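FrpC operon protein (Neisseria meningitidis, PDB 5EDF) is the iron-regulated protein FrpD, which binds the RTX protein FrpC and may take part in adhesion, though its precise role is not known. Local coordinates at residues Q40-K45 against H86-L91; P131-Y136 against N159-T164; H149-I154 against D176-S181. All coordinates share one frame; numbering follows the deposited sequence.

Contact 1. Residues Q40-K45 against H86-L91; sequences QDNATK and HFIQFL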
loop_
_atom_site.group_PDB
_atom_site.type_symbol
_atom_site.label_atom_id
_atom_site.label_comp_id
_atom_site.label_asym_id
_atom_site.label_seq_id
_atom_site.Cartn_x
_atom_site.Cartn_y
_atom_site.Cartn_z
ATOM N N GLN A 40 -1.309 -21.772 -2.440
ATOM C CA GLN A 40 -0.457 -22.946 -2.320
ATOM C C GLN A 40 -0.024 -23.388 -3.707
ATOM O O GLN A 40 -0.660 -23.051 -4.699
ATOM C CB GLN A 40 -1.204 -24.065 -1.606
ATOM C CG GLN A 40 -1.523 -23.758 -0.160
ATOM C CD GLN A 40 -2.254 -24.881 0.525
ATOM O OE1 GLN A 40 -2.948 -25.667 -0.116
ATOM N NE2 GLN A 40 -2.094 -24.970 1.836
ATOM N N ASP A 41 1.095 -24.112 -3.746
ATOM C CA ASP A 41 1.572 -24.860 -4.931
ATOM C C ASP A 41 1.787 -23.997 -6.179
ATOM O O ASP A 41 1.092 -24.141 -7.188
ATOM C CB ASP A 41 0.622 -26.013 -5.212
ATOM C CG ASP A 41 0.482 -26.958 -4.017
ATOM O OD1 ASP A 41 1.418 -27.015 -3.183
ATOM O OD2 ASP A 41 -0.562 -27.638 -3.911
ATOM N N ASN A 42 2.735 -23.082 -6.053
ATOM C CA ASN A 42 3.131 -22.148 -7.110
ATOM C C ASN A 42 1.937 -21.376 -7.639
ATOM O O ASN A 42 1.750 -21.249 -8.847
ATOM C CB ASN A 42 3.885 -22.873 -8.247
ATOM C CG ASN A 42 4.798 -21.928 -9.060
ATOM O OD1 ASN A 42 5.308 -20.928 -8.546
ATOM N ND2 ASN A 42 5.011 -22.261 -10.334
ATOM N N ALA A 43 1.118 -20.876 -6.709
ATOM C CA ALA A 43 -0.061 -20.094 -7.041
ATOM C C ALA A 43 -1.087 -20.852 -7.919
ATOM O O ALA A 43 -1.728 -20.250 -8.774
ATOM C CB ALA A 43 0.350 -18.772 -7.685
ATOM N N THR A 44 -1.209 -22.160 -7.704
ATOM C CA THR A 44 -2.210 -22.998 -8.415
ATOM C C THR A 44 -3.435 -23.281 -7.542
ATOM O O THR A 44 -4.475 -23.730 -8.034
ATOM C CB THR A 44 -1.631 -24.346 -8.959
ATOM O OG1 THR A 44 -1.290 -25.211 -7.863
ATOM C CG2 THR A 44 -0.447 -24.089 -9.844
ATOM N N LYS A 45 -3.323 -23.037 -6.244
ATOM C CA LYS A 45 -4.476 -23.214 -5.361
ATOM C C LYS A 45 -4.644 -21.919 -4.582
ATOM O O LYS A 45 -3.713 -21.458 -3.919
ATOM C CB LYS A 45 -4.284 -24.378 -4.408
ATOM C CG LYS A 45 -4.212 -25.734 -5.115
ATOM C CD LYS A 45 -3.928 -26.848 -4.126
ATOM C CE LYS A 45 -3.865 -28.219 -4.813
ATOM N NZ LYS A 45 -2.804 -28.351 -5.881
ATOM N N HIS A 86 5.237 -11.626 -12.603
ATOM C CA HIS A 86 5.684 -10.713 -11.554
ATOM C C HIS A 86 5.307 -11.239 -10.178
ATOM O O HIS A 86 6.097 -11.155 -9.216
ATOM C CB HIS A 86 5.157 -9.313 -11.788
ATOM C CG HIS A 86 5.671 -8.706 -13.051
ATOM N ND1 HIS A 86 6.921 -8.123 -13.132
ATOM C CD2 HIS A 86 5.145 -8.637 -14.300
ATOM C CE1 HIS A 86 7.132 -7.717 -14.374
ATOM N NE2 HIS A 86 6.070 -8.012 -15.102
ATOM N N PHE A 87 4.085 -11.782 -10.056
ATOM C CA PHE A 87 3.660 -12.433 -8.811
ATOM C C PHE A 87 4.436 -13.698 -8.494
ATOM O O PHE A 87 4.733 -13.961 -7.326
ATOM C CB PHE A 87 2.163 -12.730 -8.831
ATOM C CG PHE A 87 1.310 -11.526 -8.582
ATOM C CD1 PHE A 87 1.049 -11.132 -7.284
ATOM C CD2 PHE A 87 0.756 -10.770 -9.616
ATOM C CE1 PHE A 87 0.245 -10.039 -7.021
ATOM C CE2 PHE A 87 -0.035 -9.651 -9.343
ATOM C CZ PHE A 87 -0.295 -9.284 -8.086
ATOM N N ILE A 88 4.779 -14.493 -9.506
ATOM C CA ILE A 88 5.557 -15.703 -9.256
ATOM C C ILE A 88 6.934 -15.345 -8.689
ATOM O O ILE A 88 7.399 -15.962 -7.742
ATOM C CB ILE A 88 5.712 -16.546 -10.533
ATOM C CG1 ILE A 88 4.366 -17.182 -10.859
ATOM C CG2 ILE A 88 6.779 -17.601 -10.348
ATOM C CD1 ILE A 88 4.253 -17.726 -12.216
ATOM N N GLN A 89 7.593 -14.356 -9.278
ATOM C CA GLN A 89 8.840 -13.868 -8.737
ATOM C C GLN A 89 8.691 -13.362 -7.294
ATOM O O GLN A 89 9.491 -13.660 -6.409
ATOM C CB GLN A 89 9.424 -12.801 -9.661
ATOM C CG GLN A 89 10.768 -12.240 -9.196
ATOM C CD GLN A 89 11.878 -13.233 -9.337
ATOM O OE1 GLN A 89 12.243 -13.599 -10.460
ATOM N NE2 GLN A 89 12.435 -13.682 -8.204
ATOM N N PHE A 90 7.654 -12.575 -7.069
ATOM C CA PHE A 90 7.347 -12.048 -5.743
ATOM C C PHE A 90 7.164 -13.168 -4.729
ATOM O O PHE A 90 7.676 -13.099 -3.625
ATOM C CB PHE A 90 6.079 -11.197 -5.885
ATOM C CG PHE A 90 5.364 -10.915 -4.598
ATOM C CD1 PHE A 90 5.811 -9.951 -3.747
ATOM C CD2 PHE A 90 4.211 -11.617 -4.279
ATOM C CE1 PHE A 90 5.117 -9.697 -2.565
ATOM C CE2 PHE A 90 3.532 -11.353 -3.096
ATOM C CZ PHE A 90 3.996 -10.408 -2.260
ATOM N N LEU A 91 6.455 -14.209 -5.115
ATOM C CA LEU A 91 6.240 -15.315 -4.191
ATOM C C LEU A 91 7.523 -16.117 -3.898
ATOM O O LEU A 91 7.659 -16.716 -2.828
ATOM C CB LEU A 91 5.108 -16.216 -4.679
ATOM C CG LEU A 91 3.705 -15.610 -4.646
ATOM C CD1 LEU A 91 2.707 -16.534 -5.324
ATOM C CD2 LEU A 91 3.302 -15.361 -3.196
#
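Ile88 and Leu91 sit one turn apart on helix 84-93, and the tip of the 40-45 turn leans against that side of the helix. Ala43 points its CB toward the helix and meets the CD1 branch of Leu91 at 4.0 Å, a van der Waals contact between a methyl at the bend of the turn and a methyl at the end of a longer side chain. Next to it Asn42 comes in from the flank. Its CG lies anti to the backbone N (chi1 -157°), which swings the amide out toward the helix and lets OD1 rest 4.1 Å from Ile88 CG2. The two side chains cross at about a right angle, a loose touch of a polar oxygen and a methyl rather than a bond. Ile88 was modelled in two conformers, so the detail of this last approach is uncertain. The backbones stay well apart, with the CA atoms of Asn42 and Ile88 7.2 Å from each other.

The turn holds its own shape. Asp41, Asn42 and Ala43 all take left-handed helical backbone angles, and Thr44 OG1 donates to Asp41 O at 2.7 Å in the carbonyl plane. Lys45 NZ makes a salt bridge to Asp41 OD2 (3.1 Å), using the anti lone pair of that oxygen. Ala43 O is bonded in turn by the indole of Trp46. Phe87 and Phe90 of the helix face strands 61-70 and 98-105 instead, leaving Ile88 and Leu91 to receive the turn. The arrangement is a short beta hairpin (strands 39-40 and 45-46) with a classic beta bulge at Thr44 and Lys45, opposite Gln40, its turn resting on the flank of helix 84-93.

Contact 2. Residues P131-Y136 against N159-T164; sequences PEYEAY and NPAIIT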
loop_
_atom_site.group_PDB
_atom_site.type_symbol
_atom_site.label_atom_id
_atom_site.label_comp_id
_atom_site.label_asym_id
_atom_site.label_seq_id
_atom_site.Cartn_x
_atom_site.Cartn_y
_atom_site.Cartn_z
ATOM N N PRO A 131 -4.622 20.624 -2.758
ATOM C CA PRO A 131 -4.771 21.514 -1.606
ATOM C C PRO A 131 -5.069 20.799 -0.282
ATOM O O PRO A 131 -4.666 21.285 0.763
ATOM C CB PRO A 131 -5.915 22.447 -2.021
ATOM C CG PRO A 131 -6.633 21.734 -3.089
ATOM C CD PRO A 131 -5.638 20.887 -3.804
ATOM N N GLU A 132 -5.735 19.646 -0.362
ATOM C CA GLU A 132 -5.994 18.795 0.811
ATOM C C GLU A 132 -4.783 18.065 1.391
ATOM O O GLU A 132 -4.892 17.483 2.457
ATOM C CB GLU A 132 -7.111 17.792 0.481
ATOM C CG GLU A 132 -6.762 16.564 -0.399
ATOM C CD GLU A 132 -6.689 16.810 -1.919
ATOM O OE1 GLU A 132 -6.741 17.970 -2.384
ATOM O OE2 GLU A 132 -6.545 15.805 -2.662
ATOM N N TYR A 133 -3.658 18.074 0.684
ATOM C CA TYR A 133 -2.418 17.622 1.244
ATOM C C TYR A 133 -1.539 18.791 1.592
ATOM O O TYR A 133 -1.376 19.715 0.787
ATOM C CB TYR A 133 -1.638 16.735 0.265
ATOM C CG TYR A 133 -2.107 15.306 0.164
ATOM C CD1 TYR A 133 -1.475 14.295 0.869
ATOM C CD2 TYR A 133 -3.179 14.951 -0.648
ATOM C CE1 TYR A 133 -1.895 13.002 0.783
ATOM C CE2 TYR A 133 -3.608 13.650 -0.729
ATOM C CZ TYR A 133 -2.959 12.673 -0.005
ATOM O OH TYR A 133 -3.387 11.345 -0.097
ATOM N N GLU A 134 -0.964 18.760 2.780
ATOM C CA GLU A 134 0.122 19.664 3.150
ATOM C C GLU A 134 1.418 18.981 2.778
ATOM O O GLU A 134 1.581 17.769 3.052
ATOM C CB GLU A 134 0.105 19.955 4.660
ATOM C CG GLU A 134 -1.011 20.928 5.066
ATOM C CD GLU A 134 -1.049 21.211 6.561
ATOM O OE1 GLU A 134 -0.152 20.737 7.282
ATOM O OE2 GLU A 134 -1.980 21.904 7.024
ATOM N N ALA A 135 2.338 19.683 2.156
ATOM C CA ALA A 135 3.624 19.170 1.740
ATOM C C ALA A 135 4.724 19.755 2.579
ATOM O O ALA A 135 4.698 20.950 2.924
ATOM C CB ALA A 135 3.885 19.449 0.272
ATOM N N TYR A 136 5.697 18.911 2.916
ATOM C CA TYR A 136 6.857 19.299 3.723
ATOM C C TYR A 136 8.126 18.704 3.163
ATOM O O TYR A 136 8.118 17.592 2.586
ATOM C CB TYR A 136 6.732 18.837 5.174
ATOM C CG TYR A 136 5.519 19.344 5.919
ATOM C CD1 TYR A 136 5.593 20.460 6.744
ATOM C CD2 TYR A 136 4.266 18.767 5.729
ATOM C CE1 TYR A 136 4.442 20.977 7.372
ATOM C CE2 TYR A 136 3.134 19.261 6.374
ATOM C CZ TYR A 136 3.224 20.359 7.200
ATOM O OH TYR A 136 2.109 20.880 7.839
ATOM N N ASN A 159 -10.535 10.608 6.152
ATOM C CA ASN A 159 -9.648 9.537 5.822
ATOM C C ASN A 159 -8.184 10.048 5.723
ATOM O O ASN A 159 -7.606 10.121 4.631
ATOM C CB ASN A 159 -10.112 8.871 4.516
ATOM C CG ASN A 159 -11.377 8.055 4.686
ATOM O OD1 ASN A 159 -11.707 7.616 5.775
ATOM N ND2 ASN A 159 -12.073 7.825 3.588
ATOM N N PRO A 160 -7.570 10.362 6.876
ATOM C CA PRO A 160 -6.274 10.988 6.836
ATOM C C PRO A 160 -5.163 10.037 6.337
ATOM O O PRO A 160 -5.313 8.809 6.325
ATOM C CB PRO A 160 -6.015 11.364 8.291
ATOM C CG PRO A 160 -6.792 10.439 9.048
ATOM C CD PRO A 160 -8.074 10.275 8.250
ATOM N N ALA A 161 -4.035 10.600 5.940
ATOM C CA ALA A 161 -2.924 9.818 5.438
ATOM C C ALA A 161 -1.649 10.593 5.634
ATOM O O ALA A 161 -1.647 11.842 5.558
ATOM C CB ALA A 161 -3.101 9.511 3.947
ATOM N N ILE A 162 -0.542 9.890 5.845
ATOM C CA ILE A 162 0.772 10.488 5.837
ATOM C C ILE A 162 1.675 9.662 4.924
ATOM O O ILE A 162 1.856 8.442 5.135
ATOM C CB ILE A 162 1.375 10.685 7.256
ATOM C CG1 ILE A 162 2.823 11.185 7.160
ATOM C CG2 ILE A 162 1.291 9.408 8.055
ATOM C CD1 ILE A 162 3.334 11.928 8.398
ATOM N N ILE A 163 2.212 10.312 3.881
ATOM C CA ILE A 163 3.077 9.708 2.897
ATOM C C ILE A 163 4.469 10.293 3.146
ATOM O O ILE A 163 4.651 11.506 3.191
ATOM C CB ILE A 163 2.638 10.068 1.475
ATOM C CG1 ILE A 163 1.204 9.631 1.196
ATOM C CG2 ILE A 163 3.661 9.462 0.456
ATOM C CD1 ILE A 163 0.637 10.105 -0.191
ATOM N N THR A 164 5.466 9.432 3.372
ATOM C CA THR A 164 6.859 9.864 3.621
ATOM C C THR A 164 7.747 9.277 2.553
ATOM O O THR A 164 7.721 8.092 2.288
ATOM C CB THR A 164 7.350 9.424 4.993
ATOM O OG1 THR A 164 6.406 9.776 6.003
ATOM C CG2 THR A 164 8.716 10.056 5.344
#
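Tyr133 of strand 133-138 points its CB toward strand 161-167 and lays its ring across to Ile163. Ring atom CE1 lies 4.0 Å from Ile163 CD1, the methyl approaching obliquely and the two side chains crossing at about a right angle. Tyr133 CG and the CG1 branch of Ile163 each lie anti to their own carbonyl carbon (chi1 -79° and -58°), and the extended chi2 of Ile163 (174°) carries CD1 out to the ring. Beyond the ring, Tyr133 OH lies 4.4 Å from Ala161 CB, while Tyr133 O is held by Ser128 OG.

This is packing between next-but-one strands of the long antiparallel sheet. Strand 150-155 runs between the two, which is why the CA atoms of Tyr133 and Ala161 stay 8.9 Å apart and the touch is made by side chains alone. Helix 205-224 packs on this face, with Val209 and His212 against Tyr133, and Tyr153 of the intervening strand also meets the tyrosine ring.

Glu134, next in sequence, joins Ile154 of the middle strand through its backbone. Ala135 lies against Tyr153, and Tyr136 pairs with Tyr152. Across the contact, Ile162 points its CB away from strand 133-138 and lines the azide pocket with Leu110, Ser111 and Met114.

Contact 3. Residues H149-I154 against D176-S181; sequences HEFYYI and DSYSTS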
loop_
_atom_site.group_PDB
_atom_site.type_symbol
_atom_site.label_atom_id
_atom_site.label_comp_id
_atom_site.label_asym_id
_atom_site.label_seq_id
_atom_site.Cartn_x
_atom_site.Cartn_y
_atom_site.Cartn_z
ATOM N N HIS A 149 17.458 13.826 2.804
ATOM C CA HIS A 149 16.414 14.534 2.110
ATOM C C HIS A 149 15.123 13.723 2.219
ATOM O O HIS A 149 15.075 12.612 1.715
ATOM C CB HIS A 149 16.783 14.686 0.628
ATOM C CG HIS A 149 16.030 15.768 -0.074
ATOM N ND1 HIS A 149 16.111 15.956 -1.439
ATOM C CD2 HIS A 149 15.221 16.746 0.393
ATOM C CE1 HIS A 149 15.374 16.999 -1.779
ATOM N NE2 HIS A 149 14.819 17.494 -0.687
ATOM N N GLU A 150 14.112 14.292 2.844
ATOM C CA GLU A 150 12.854 13.573 3.074
ATOM C C GLU A 150 11.703 14.507 2.792
ATOM O O GLU A 150 11.823 15.739 2.940
ATOM C CB GLU A 150 12.796 13.008 4.486
ATOM C CG GLU A 150 14.172 12.480 4.906
ATOM C CD GLU A 150 14.160 11.401 5.954
ATOM O OE1 GLU A 150 13.301 11.456 6.854
ATOM O OE2 GLU A 150 15.048 10.516 5.874
ATOM N N PHE A 151 10.619 13.947 2.306
ATOM C CA PHE A 151 9.386 14.651 1.995
ATOM C C PHE A 151 8.223 14.019 2.739
ATOM O O PHE A 151 8.185 12.780 2.920
ATOM C CB PHE A 151 9.069 14.522 0.503
ATOM C CG PHE A 151 10.070 15.136 -0.390
ATOM C CD1 PHE A 151 9.939 16.466 -0.752
ATOM C CD2 PHE A 151 11.145 14.424 -0.854
ATOM C CE1 PHE A 151 10.858 17.082 -1.588
ATOM C CE2 PHE A 151 12.096 15.030 -1.698
ATOM C CZ PHE A 151 11.937 16.368 -2.071
ATOM N N TYR A 152 7.258 14.822 3.150
ATOM C CA TYR A 152 6.027 14.389 3.754
ATOM C C TYR A 152 4.881 14.999 3.021
ATOM O O TYR A 152 4.935 16.192 2.706
ATOM C CB TYR A 152 5.942 14.814 5.231
ATOM C CG TYR A 152 7.023 14.264 6.122
ATOM C CD1 TYR A 152 6.827 13.129 6.891
ATOM C CD2 TYR A 152 8.276 14.881 6.186
ATOM C CE1 TYR A 152 7.837 12.641 7.708
ATOM C CE2 TYR A 152 9.288 14.386 6.997
ATOM C CZ TYR A 152 9.069 13.270 7.764
ATOM O OH TYR A 152 10.041 12.804 8.591
ATOM N N TYR A 153 3.840 14.229 2.779
ATOM C CA TYR A 153 2.572 14.682 2.260
ATOM C C TYR A 153 1.490 14.215 3.213
ATOM O O TYR A 153 1.289 13.009 3.376
ATOM C CB TYR A 153 2.357 14.211 0.837
ATOM C CG TYR A 153 3.537 14.531 -0.068
ATOM C CD1 TYR A 153 3.734 15.806 -0.543
ATOM C CD2 TYR A 153 4.450 13.564 -0.435
ATOM C CE1 TYR A 153 4.843 16.120 -1.349
ATOM C CE2 TYR A 153 5.532 13.859 -1.232
ATOM C CZ TYR A 153 5.718 15.141 -1.696
ATOM O OH TYR A 153 6.788 15.429 -2.524
ATOM N N ILE A 154 0.763 15.134 3.824
ATOM C CA ILE A 154 -0.181 14.846 4.889
ATOM C C ILE A 154 -1.575 15.290 4.487
ATOM O O ILE A 154 -1.794 16.454 4.184
ATOM C CB ILE A 154 0.226 15.544 6.211
ATOM C CG1 ILE A 154 1.614 15.089 6.621
ATOM C CG2 ILE A 154 -0.804 15.278 7.295
ATOM C CD1 ILE A 154 2.138 15.698 7.890
ATOM N N ASP A 176 21.432 7.297 -5.633
ATOM C CA ASP A 176 20.197 7.737 -4.969
ATOM C C ASP A 176 19.245 6.560 -4.950
ATOM O O ASP A 176 19.102 5.855 -5.946
ATOM C CB ASP A 176 19.515 8.909 -5.693
ATOM C CG ASP A 176 20.073 10.271 -5.294
ATOM O OD1 ASP A 176 21.087 10.336 -4.571
ATOM O OD2 ASP A 176 19.474 11.285 -5.716
ATOM N N SER A 177 18.593 6.355 -3.809
ATOM C CA SER A 177 17.652 5.258 -3.651
ATOM C C SER A 177 16.508 5.738 -2.763
ATOM O O SER A 177 16.637 5.757 -1.540
ATOM C CB SER A 177 18.355 4.054 -3.023
ATOM O OG SER A 177 17.530 2.907 -3.040
ATOM N N TYR A 178 15.403 6.147 -3.391
ATOM C CA TYR A 178 14.255 6.641 -2.632
ATOM C C TYR A 178 13.340 5.495 -2.259
ATOM O O TYR A 178 13.215 4.522 -2.999
ATOM C CB TYR A 178 13.479 7.720 -3.410
ATOM C CG TYR A 178 14.167 9.060 -3.329
ATOM C CD1 TYR A 178 15.289 9.325 -4.086
ATOM C CD2 TYR A 178 13.721 10.034 -2.441
ATOM C CE1 TYR A 178 15.935 10.565 -3.987
ATOM C CE2 TYR A 178 14.353 11.258 -2.335
ATOM C CZ TYR A 178 15.444 11.505 -3.112
ATOM O OH TYR A 178 16.119 12.726 -3.016
ATOM N N SER A 179 12.722 5.617 -1.097
ATOM C CA SER A 179 11.651 4.713 -0.688
ATOM C C SER A 179 10.511 5.494 -0.050
ATOM O O SER A 179 10.663 6.669 0.314
ATOM C CB SER A 179 12.186 3.679 0.273
ATOM O OG SER A 179 12.646 4.264 1.442
ATOM N N THR A 180 9.375 4.828 0.124
ATOM C CA THR A 180 8.129 5.457 0.506
ATOM C C THR A 180 7.416 4.634 1.560
ATOM O O THR A 180 7.360 3.400 1.490
ATOM C CB THR A 180 7.207 5.578 -0.695
ATOM O OG1 THR A 180 7.876 6.276 -1.748
ATOM C CG2 THR A 180 5.931 6.321 -0.350
ATOM N N SER A 181 6.847 5.316 2.546
ATOM C CA SER A 181 5.927 4.685 3.498
ATOM C C SER A 181 4.606 5.446 3.457
ATOM O O SER A 181 4.590 6.679 3.274
ATOM C CB SER A 181 6.481 4.709 4.909
ATOM O OG SER A 181 6.508 6.009 5.450
#
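His149 turns its imidazole anti to the backbone N (chi1 -161°), while Tyr178 holds CG anti to its carbonyl carbon (chi1 -79°), and these two settings bring the phenol end of the tyrosine over to the histidine. The side chains meet at a slant: Tyr178 OH stands 3.6 Å from His149 ND1, too long for a hydrogen bond, and approaches the imidazole obliquely. The polar grip on this histidine comes from its other nitrogen, since NE2 is hydrogen-bonded to OE2 of Glu137, which restrains the rotation of the ring.

Phe151, two residues on, points the same way. Its CE2 lies 4.4 Å from Tyr178 CE2, with the tyrosine atom at the edge of the phenylalanine ring and near its plane. Phe151 CE2 also sits 3.8 Å above one face of the His149 ring, offset toward the rim, so imidazole, phenyl and phenol form a small aromatic cluster. His165, on the strand between, adds a ring that meets Tyr178 with planes about 25° apart, and Gln202 touches both Phe151 and Tyr178.

The CA atoms of Phe151 and Thr180 are 9.4 Å apart, because strand 161-167 runs between the two segments and bonds to His149 and Phe151 through its backbone. Here again are next-but-one strands of an antiparallel sheet, joined over the middle strand by aromatic side chains on a shared face.

In the fold
Contact 1 closes before the other two open along the chain, whereas the segments of contacts 2 and 3 alternate. Contacts 2 and 3 lie about 12 Å apart between centres and share one nine-stranded antiparallel sheet, in which strands 133-138, 150-155, 161-167 and 178-186 follow in order; each contact steps over one strand, so the two overlap like tiles. They also meet directly, where Thr164 O packs on Thr180 CG2 at 3.6 Å. Contact 1 is remote, its centre about 35 Å from that of contact 2 and on the opposite side of the chain's centre. Helix 84-93 nevertheless rests on strands 61-70 and 98-105, another part of that sheet, while its hairpin partner is a separate two-stranded piece.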